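Local atomic coordinates of periplasmic molybdate-binding protein (Azotobacter vinelandii, PDB entry 1ATG), a protein that binds molybdate and tungstate in a pocket between its two domains, and probably supplies the oxyanion to an ABC transporter as a periplasmic solute-binding protein. Residues 2-8 / 29-35; 34-38 / 113-117. One frame throughout, in Å; residues are numbered along the deposited sequence. Where two conformers were deposited one is given.

Interaction 1: residues 2-8 / 29-35. With WO4 (tungstate(VI)ion), chain B.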
ATOM      1  N   LEU A   2     -13.876   3.656 -16.496  1.00 17.20           N
ATOM      2  CA  LEU A   2     -12.511   3.220 -16.244  1.00 14.90           C
ATOM      3  C   LEU A   2     -12.464   2.136 -15.167  1.00 12.95           C
ATOM      4  O   LEU A   2     -13.087   2.297 -14.123  1.00 15.77           O
ATOM      5  CB  LEU A   2     -11.667   4.429 -15.824  1.00 14.76           C
ATOM      6  CG  LEU A   2     -10.156   4.352 -15.998  1.00 15.67           C
ATOM      7  CD1 LEU A   2      -9.780   4.342 -17.469  1.00 17.43           C
ATOM      8  CD2 LEU A   2      -9.483   5.516 -15.272  1.00 15.90           C
ATOM      9  N   LYS A   3     -11.734   1.069 -15.468  1.00 11.75           N
ATOM     10  CA  LYS A   3     -11.574  -0.020 -14.501  1.00 12.00           C
ATOM     11  C   LYS A   3     -10.162   0.071 -13.924  1.00 10.11           C
ATOM     12  O   LYS A   3      -9.191  -0.088 -14.640  1.00 12.01           O
ATOM     13  CB  LYS A   3     -11.813  -1.374 -15.165  1.00 13.20           C
ATOM     14  CG  LYS A   3     -13.220  -1.498 -15.747  1.00 17.85           C
ATOM     15  CD  LYS A   3     -13.327  -2.671 -16.712  1.00 22.14           C
ATOM     16  CE  LYS A   3     -12.604  -2.409 -18.020  1.00 27.86           C
ATOM     17  NZ  LYS A   3     -12.579  -3.608 -18.906  1.00 28.93           N
ATOM     18  N   VAL A   4     -10.110   0.418 -12.633  1.00  9.90           N
ATOM     19  CA  VAL A   4      -8.833   0.620 -11.958  1.00 10.42           C
ATOM     20  C   VAL A   4      -8.618  -0.408 -10.846  1.00  9.62           C
ATOM     21  O   VAL A   4      -9.500  -0.580 -10.017  1.00 11.44           O
ATOM     22  CB  VAL A   4      -8.791   2.037 -11.348  1.00 10.96           C
ATOM     23  CG1 VAL A   4      -7.490   2.304 -10.604  1.00 11.22           C
ATOM     24  CG2 VAL A   4      -8.978   3.090 -12.438  1.00 11.71           C
ATOM     25  N   VAL A   5      -7.455  -1.024 -10.877  1.00  8.85           N
ATOM     26  CA  VAL A   5      -7.086  -2.002  -9.852  1.00  8.34           C
ATOM     27  C   VAL A   5      -5.937  -1.428  -9.030  1.00  7.14           C
ATOM     28  O   VAL A   5      -5.004  -0.834  -9.555  1.00  7.46           O
ATOM     29  CB  VAL A   5      -6.734  -3.367 -10.457  1.00  9.17           C
ATOM     30  CG1 VAL A   5      -5.509  -3.284 -11.344  1.00 10.92           C
ATOM     31  CG2 VAL A   5      -6.567  -4.416  -9.359  1.00  9.95           C
ATOM     32  N   THR A   6      -6.046  -1.597  -7.718  1.00  7.32           N
ATOM     33  CA  THR A   6      -5.037  -1.059  -6.820  1.00  6.70           C
ATOM     34  C   THR A   6      -4.534  -2.074  -5.809  1.00  6.06           C
ATOM     35  O   THR A   6      -5.277  -2.902  -5.290  1.00  7.02           O
ATOM     36  CB  THR A   6      -5.570   0.179  -6.081  1.00  7.45           C
ATOM     37  OG1 THR A   6      -4.520   0.751  -5.277  1.00  6.86           O
ATOM     38  CG2 THR A   6      -6.736  -0.116  -5.145  1.00  8.01           C
ATOM     39  N   ALA A   7      -3.260  -1.939  -5.486  1.00  5.52           N
ATOM     40  CA  ALA A   7      -2.667  -2.589  -4.314  1.00  5.30           C
ATOM     41  C   ALA A   7      -3.540  -2.174  -3.137  1.00  4.72           C
ATOM     42  O   ALA A   7      -3.974  -1.015  -3.024  1.00  5.32           O
ATOM     43  CB  ALA A   7      -1.244  -2.103  -4.149  1.00  5.48           C
ATOM     44  N   THR A   8      -3.743  -3.098  -2.188  1.00  5.40           N
ATOM     45  CA  THR A   8      -4.659  -2.853  -1.102  1.00  5.04           C
ATOM     46  C   THR A   8      -4.301  -1.663  -0.229  1.00  4.11           C
ATOM     47  O   THR A   8      -5.246  -1.042   0.273  1.00  4.64           O
ATOM     48  CB  THR A   8      -4.876  -4.056  -0.162  1.00  4.82           C
ATOM     49  OG1 THR A   8      -3.709  -4.333   0.608  1.00  4.71           O
ATOM     50  CG2 THR A   8      -5.297  -5.299  -0.925  1.00  6.66           C
ATOM     51  N   VAL A  29     -15.389   5.671 -11.800  1.00 20.01           N
ATOM     52  CA  VAL A  29     -14.355   4.643 -11.891  1.00 16.64           C
ATOM     53  C   VAL A  29     -14.841   3.400 -11.148  1.00 15.05           C
ATOM     54  O   VAL A  29     -15.528   3.554 -10.144  1.00 16.64           O
ATOM     55  CB  VAL A  29     -13.053   5.175 -11.269  1.00 17.14           C
ATOM     56  CG1 VAL A  29     -12.063   4.073 -10.930  1.00 21.01           C
ATOM     57  CG2 VAL A  29     -12.412   6.201 -12.197  1.00 19.00           C
ATOM     58  N   VAL A  30     -14.487   2.226 -11.639  1.00 13.53           N
ATOM     59  CA  VAL A  30     -14.794   0.970 -10.967  1.00 13.81           C
ATOM     60  C   VAL A  30     -13.481   0.489 -10.349  1.00 10.01           C
ATOM     61  O   VAL A  30     -12.535   0.243 -11.083  1.00 13.35           O
ATOM     62  CB  VAL A  30     -15.337  -0.097 -11.928  1.00 15.95           C
ATOM     63  CG1 VAL A  30     -15.570  -1.416 -11.212  1.00 18.41           C
ATOM     64  CG2 VAL A  30     -16.644   0.405 -12.533  1.00 16.16           C
ATOM     65  N   ILE A  31     -13.438   0.402  -9.028  1.00 11.53           N
ATOM     66  CA  ILE A  31     -12.232   0.016  -8.313  1.00 11.13           C
ATOM     67  C   ILE A  31     -12.224  -1.462  -7.932  1.00 10.57           C
ATOM     68  O   ILE A  31     -13.210  -1.964  -7.399  1.00 12.23           O
ATOM     69  CB  ILE A  31     -12.081   0.843  -7.010  1.00 10.78           C
ATOM     70  CG1 ILE A  31     -11.985   2.344  -7.314  1.00 12.97           C
ATOM     71  CG2 ILE A  31     -10.861   0.406  -6.203  1.00 11.83           C
ATOM     72  CD1 ILE A  31     -12.126   3.254  -6.119  1.00 13.57           C
ATOM     73  N   SER A  32     -11.085  -2.091  -8.135  1.00 10.22           N
ATOM     74  CA  SER A  32     -10.816  -3.432  -7.653  1.00 10.07           C
ATOM     75  C   SER A  32      -9.505  -3.364  -6.848  1.00  9.01           C
ATOM     76  O   SER A  32      -8.714  -2.431  -7.066  1.00  9.27           O
ATOM     77  CB  SER A  32     -10.649  -4.459  -8.761  1.00 11.44           C
ATOM     78  OG  SER A  32     -11.818  -4.523  -9.562  1.00 14.68           O
ATOM     79  N   SER A  33      -9.264  -4.344  -5.986  1.00  9.20           N
ATOM     80  CA  SER A  33      -8.027  -4.290  -5.201  1.00  9.52           C
ATOM     81  C   SER A  33      -7.503  -5.669  -4.836  1.00  7.72           C
ATOM     82  O   SER A  33      -8.294  -6.637  -4.811  1.00 10.00           O
ATOM     83  CB  SER A  33      -8.267  -3.461  -3.940  1.00 11.29           C
ATOM     84  OG  SER A  33      -9.197  -4.092  -3.087  1.00 13.92           O
ATOM     85  N   GLY A  34      -6.216  -5.740  -4.584  1.00  7.27           N
ATOM     86  CA  GLY A  34      -5.593  -6.989  -4.144  1.00  7.27           C
ATOM     87  C   GLY A  34      -4.133  -6.683  -3.850  1.00  7.24           C
ATOM     88  O   GLY A  34      -3.716  -5.514  -3.990  1.00  7.37           O
ATOM     89  N   SER A  35      -3.350  -7.648  -3.397  1.00  6.26           N
ATOM     90  CA  SER A  35      -1.932  -7.458  -3.172  0.60  7.33           C
ATOM     91  C   SER A  35      -1.264  -7.215  -4.522  1.00  6.12           C
ATOM     92  O   SER A  35      -1.719  -7.759  -5.548  1.00  7.30           O
ATOM     93  CB  SER A  35      -1.327  -8.686  -2.492  0.60 10.17           C
ATOM     94  OG  SER A  35      -1.697  -8.672  -1.124  0.60 10.88           O
TER
HETATM   95  W   WO4 B 250       0.022  -4.215  -0.734  1.00  5.39           W
HETATM   96  O1  WO4 B 250      -1.196  -5.252   0.038  1.00  5.04           O
HETATM   97  O2  WO4 B 250      -0.524  -2.576  -0.827  1.00  3.47           O
HETATM   98  O3  WO4 B 250       1.534  -4.225   0.180  1.00  6.63           O
HETATM   99  O4  WO4 B 250       0.385  -4.772  -2.376  1.00  4.45           O
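V4 loses more surface to this contact than any other residue, and it does so through both its backbone and its side chain. Strands 2-7 and 29-34 run parallel, their axes 4.5 Å apart at an angle of 27°, and both the N and the O of V4 are bonded to strand 29-34, to the residues before and after its register partner I31: V4 N donates to V30 O at 2.9 Å, and V4 O accepts S32 N at 2.9 Å. This is the parallel pattern, in which alternate residues of one strand each bond to two residues of the other. It is extended by V30 N to L2 O (2.9 Å), T6 N to S32 O (2.9 Å) and G34 N to T6 O (3.1 Å), while CA-H...O contacts such as I31 CA to V4 O at 3.3 Å fill the spaces between.

V29, second in buried area, lies on the same face of the sheet as V4, and the methyls V4 CG2 and V29 CG1 meet at 3.6 Å. L2 and I31 extend this largely apolar face, and T6 and S33 continue it towards the pocket, T6 CG2 lying 3.9 Å from S33 CB.

At the C-terminal ends the strands give way to the ligand pocket. The chain turns at T8, whose OG1 donates to O1 of the tungstate at 2.7 Å and is also bonded to G147 N; A7 CB lies 3.4 Å from tungstate O2.

The pair forms the two strands of a beta-alpha-beta unit: helix 11-25 connects them and packs L11 and L14 against I31, with L14 also on V4 and T6. Strand 51-53 pairs in parallel with the other edge of strand 2-7, and helix 203-212 packs on L2.

Interaction 2: residues 34-38 / 113-117. With WO4 (tungstate(VI)ion), chain B.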
ATOM      1  N   GLY A  34      -6.216  -5.740  -4.584  1.00  7.27           N
ATOM      2  CA  GLY A  34      -5.593  -6.989  -4.144  1.00  7.27           C
ATOM      3  C   GLY A  34      -4.133  -6.683  -3.850  1.00  7.24           C
ATOM      4  O   GLY A  34      -3.716  -5.514  -3.990  1.00  7.37           O
ATOM      5  N   SER A  35      -3.350  -7.648  -3.397  1.00  6.26           N
ATOM      6  CA  SER A  35      -1.932  -7.458  -3.172  0.60  7.33           C
ATOM      7  C   SER A  35      -1.264  -7.215  -4.522  1.00  6.12           C
ATOM      8  O   SER A  35      -1.719  -7.759  -5.548  1.00  7.30           O
ATOM      9  CB  SER A  35      -1.327  -8.686  -2.492  0.60 10.17           C
ATOM     10  OG  SER A  35      -1.697  -8.672  -1.124  0.60 10.88           O
ATOM     11  N   SER A  36      -0.149  -6.513  -4.514  1.00  6.54           N
ATOM     12  CA  SER A  36       0.526  -6.152  -5.751  1.00  6.12           C
ATOM     13  C   SER A  36       0.941  -7.341  -6.597  1.00  6.60           C
ATOM     14  O   SER A  36       0.761  -7.337  -7.824  1.00  7.20           O
ATOM     15  CB  SER A  36       1.769  -5.301  -5.439  1.00  6.37           C
ATOM     16  OG  SER A  36       1.376  -4.060  -4.851  1.00  5.42           O
ATOM     17  N   GLY A  37       1.466  -8.393  -5.978  1.00  7.15           N
ATOM     18  CA  GLY A  37       1.910  -9.593  -6.688  1.00  8.73           C
ATOM     19  C   GLY A  37       0.777 -10.241  -7.457  1.00  8.62           C
ATOM     20  O   GLY A  37       0.831 -10.414  -8.686  1.00  9.78           O
ATOM     21  N   PRO A  38      -0.277 -10.650  -6.771  1.00  8.13           N
ATOM     22  CA  PRO A  38      -1.421 -11.286  -7.410  1.00  8.14           C
ATOM     23  C   PRO A  38      -2.053 -10.395  -8.465  1.00  8.15           C
ATOM     24  O   PRO A  38      -2.486 -10.902  -9.520  1.00  9.36           O
ATOM     25  CB  PRO A  38      -2.388 -11.634  -6.294  1.00 10.71           C
ATOM     26  CG  PRO A  38      -1.611 -11.523  -5.040  1.00 14.23           C
ATOM     27  CD  PRO A  38      -0.407 -10.668  -5.297  1.00  9.79           C
ATOM     28  N   GLN A 113       6.494 -11.842  -0.181  1.00  8.96           N
ATOM     29  CA  GLN A 113       6.674 -12.232  -1.576  1.00  8.85           C
ATOM     30  C   GLN A 113       5.664 -11.555  -2.483  1.00  9.82           C
ATOM     31  O   GLN A 113       5.916 -11.457  -3.698  1.00 11.13           O
ATOM     32  CB  GLN A 113       6.513 -13.758  -1.704  1.00 11.64           C
ATOM     33  CG  GLN A 113       7.531 -14.535  -0.882  1.00 17.76           C
ATOM     34  CD  GLN A 113       8.938 -14.392  -1.420  1.00 25.02           C
ATOM     35  OE1 GLN A 113       9.150 -14.441  -2.632  1.00 28.51           O
ATOM     36  NE2 GLN A 113       9.905 -14.206  -0.529  1.00 30.61           N
ATOM     37  N   ILE A 114       4.515 -11.140  -1.966  1.00  7.98           N
ATOM     38  CA  ILE A 114       3.467 -10.575  -2.795  1.00  8.03           C
ATOM     39  C   ILE A 114       2.963  -9.187  -2.397  1.00  6.78           C
ATOM     40  O   ILE A 114       2.273  -8.552  -3.200  1.00  7.28           O
ATOM     41  CB  ILE A 114       2.222 -11.503  -2.834  1.00  8.47           C
ATOM     42  CG1 ILE A 114       1.640 -11.756  -1.442  1.00  9.30           C
ATOM     43  CG2 ILE A 114       2.520 -12.811  -3.567  1.00 12.45           C
ATOM     44  CD1 ILE A 114       0.306 -12.482  -1.453  1.00 11.28           C
ATOM     45  N   ALA A 115       3.282  -8.737  -1.190  1.00  6.72           N
ATOM     46  CA  ALA A 115       2.774  -7.474  -0.663  1.00  5.32           C
ATOM     47  C   ALA A 115       3.955  -6.631  -0.230  1.00  4.36           C
ATOM     48  O   ALA A 115       4.585  -6.901   0.787  1.00  5.47           O
ATOM     49  CB  ALA A 115       1.834  -7.757   0.512  1.00  5.98           C
ATOM     50  N   PRO A 116       4.245  -5.559  -0.972  1.00  4.53           N
ATOM     51  CA  PRO A 116       5.358  -4.675  -0.637  1.00  5.12           C
ATOM     52  C   PRO A 116       5.314  -4.103   0.774  1.00  4.25           C
ATOM     53  O   PRO A 116       6.379  -3.887   1.355  1.00  4.62           O
ATOM     54  CB  PRO A 116       5.295  -3.595  -1.716  1.00  5.73           C
ATOM     55  CG  PRO A 116       4.717  -4.319  -2.900  1.00  5.20           C
ATOM     56  CD  PRO A 116       3.655  -5.220  -2.299  1.00  5.84           C
ATOM     57  N   TYR A 117       4.137  -3.885   1.384  1.00  4.04           N
ATOM     58  CA  TYR A 117       4.125  -3.403   2.772  1.00  4.10           C
ATOM     59  C   TYR A 117       4.553  -4.518   3.725  1.00  4.43           C
ATOM     60  O   TYR A 117       4.999  -4.262   4.839  1.00  5.22           O
ATOM     61  CB  TYR A 117       2.750  -2.851   3.174  1.00  4.23           C
ATOM     62  CG  TYR A 117       2.572  -1.409   2.725  1.00  2.93           C
ATOM     63  CD1 TYR A 117       2.255  -1.129   1.397  1.00  3.78           C
ATOM     64  CD2 TYR A 117       2.767  -0.363   3.602  1.00  3.78           C
ATOM     65  CE1 TYR A 117       2.124   0.195   0.977  1.00  3.62           C
ATOM     66  CE2 TYR A 117       2.636   0.948   3.185  1.00  4.09           C
ATOM     67  CZ  TYR A 117       2.312   1.214   1.886  1.00  2.95           C
ATOM     68  OH  TYR A 117       2.162   2.528   1.500  1.00  4.70           O
TER
HETATM   69  W   WO4 B 250       0.022  -4.215  -0.734  1.00  5.39           W
HETATM   70  O1  WO4 B 250      -1.196  -5.252   0.038  1.00  5.04           O
HETATM   71  O2  WO4 B 250      -0.524  -2.576  -0.827  1.00  3.47           O
HETATM   72  O3  WO4 B 250       1.534  -4.225   0.180  1.00  6.63           O
HETATM   73  O4  WO4 B 250       0.385  -4.772  -2.376  1.00  4.45           O
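Leaving strand 29-34 at G34, the chain meets residues 113-117 from S35 onward, across the cleft between the two domains. S35, the N-cap residue of helix 36-44, directs its CA-to-CB bond at the other segment: CB lies 3.7 Å from I114 O, and OG, 4.0 Å from A115 CB, is hydrogen-bonded to N144 O.

S36 turns instead to the ligand. Its backbone N and its OG both donate to tungstate O4, each at 2.8 Å, and OG also bonds to A55 N while packing 3.6 Å from P116 CD. Facing it, Y117 N donates to tungstate O3 at 2.9 Å with a nearly straight angle of 172°. These two helix starts, one from each side of the cleft, share the anion with T8, N9 and the backbone N of V146, at the start of helix 146-154; here backbone NH groups not used by the helix itself can bond an oxyanion, and neither segment supplies a charged side chain.

G37 makes the direct bond between the segments, G37 N to I114 O at 2.9 Å. Its lack of a side chain matters, because an ideal CB would lie only 3.0 Å from I114 CB. P38 ends the segment with apolar packing, its CD 3.7 Å from I114 CB, so that I114 touches S35, S36, G37 and P38 in turn.

Such bridging fits the closed, ligand-bound state of a periplasmic binding protein. Helix 36-44 follows strand 29-34 in one domain and helix 116-127 follows strand 107-110 in the other; P116 also packs on A55 and D56, and Y117 OH bonds to Q192 of strand 191-196.

In the fold
The two contacts follow one another through G34 and S35, where strand 29-34 passes into helix 36-44, and A7 CB packs 3.3 Å from S36 OG. Interaction 1 is a regular union of sheet neighbours within one domain, burying 537 Å² with five backbone hydrogen bonds and a largely apolar face. Interaction 2 spans the two domains, buries 232 Å² and has a single direct hydrogen bond, much of its chemistry passing through the tungstate. Both are partly buried, but exposed V30 and S33 occur in interaction 1 alone. Residues 2-8 supply a threonine hydroxyl to the anion; interaction 2 adds backbone NH groups and a serine hydroxyl.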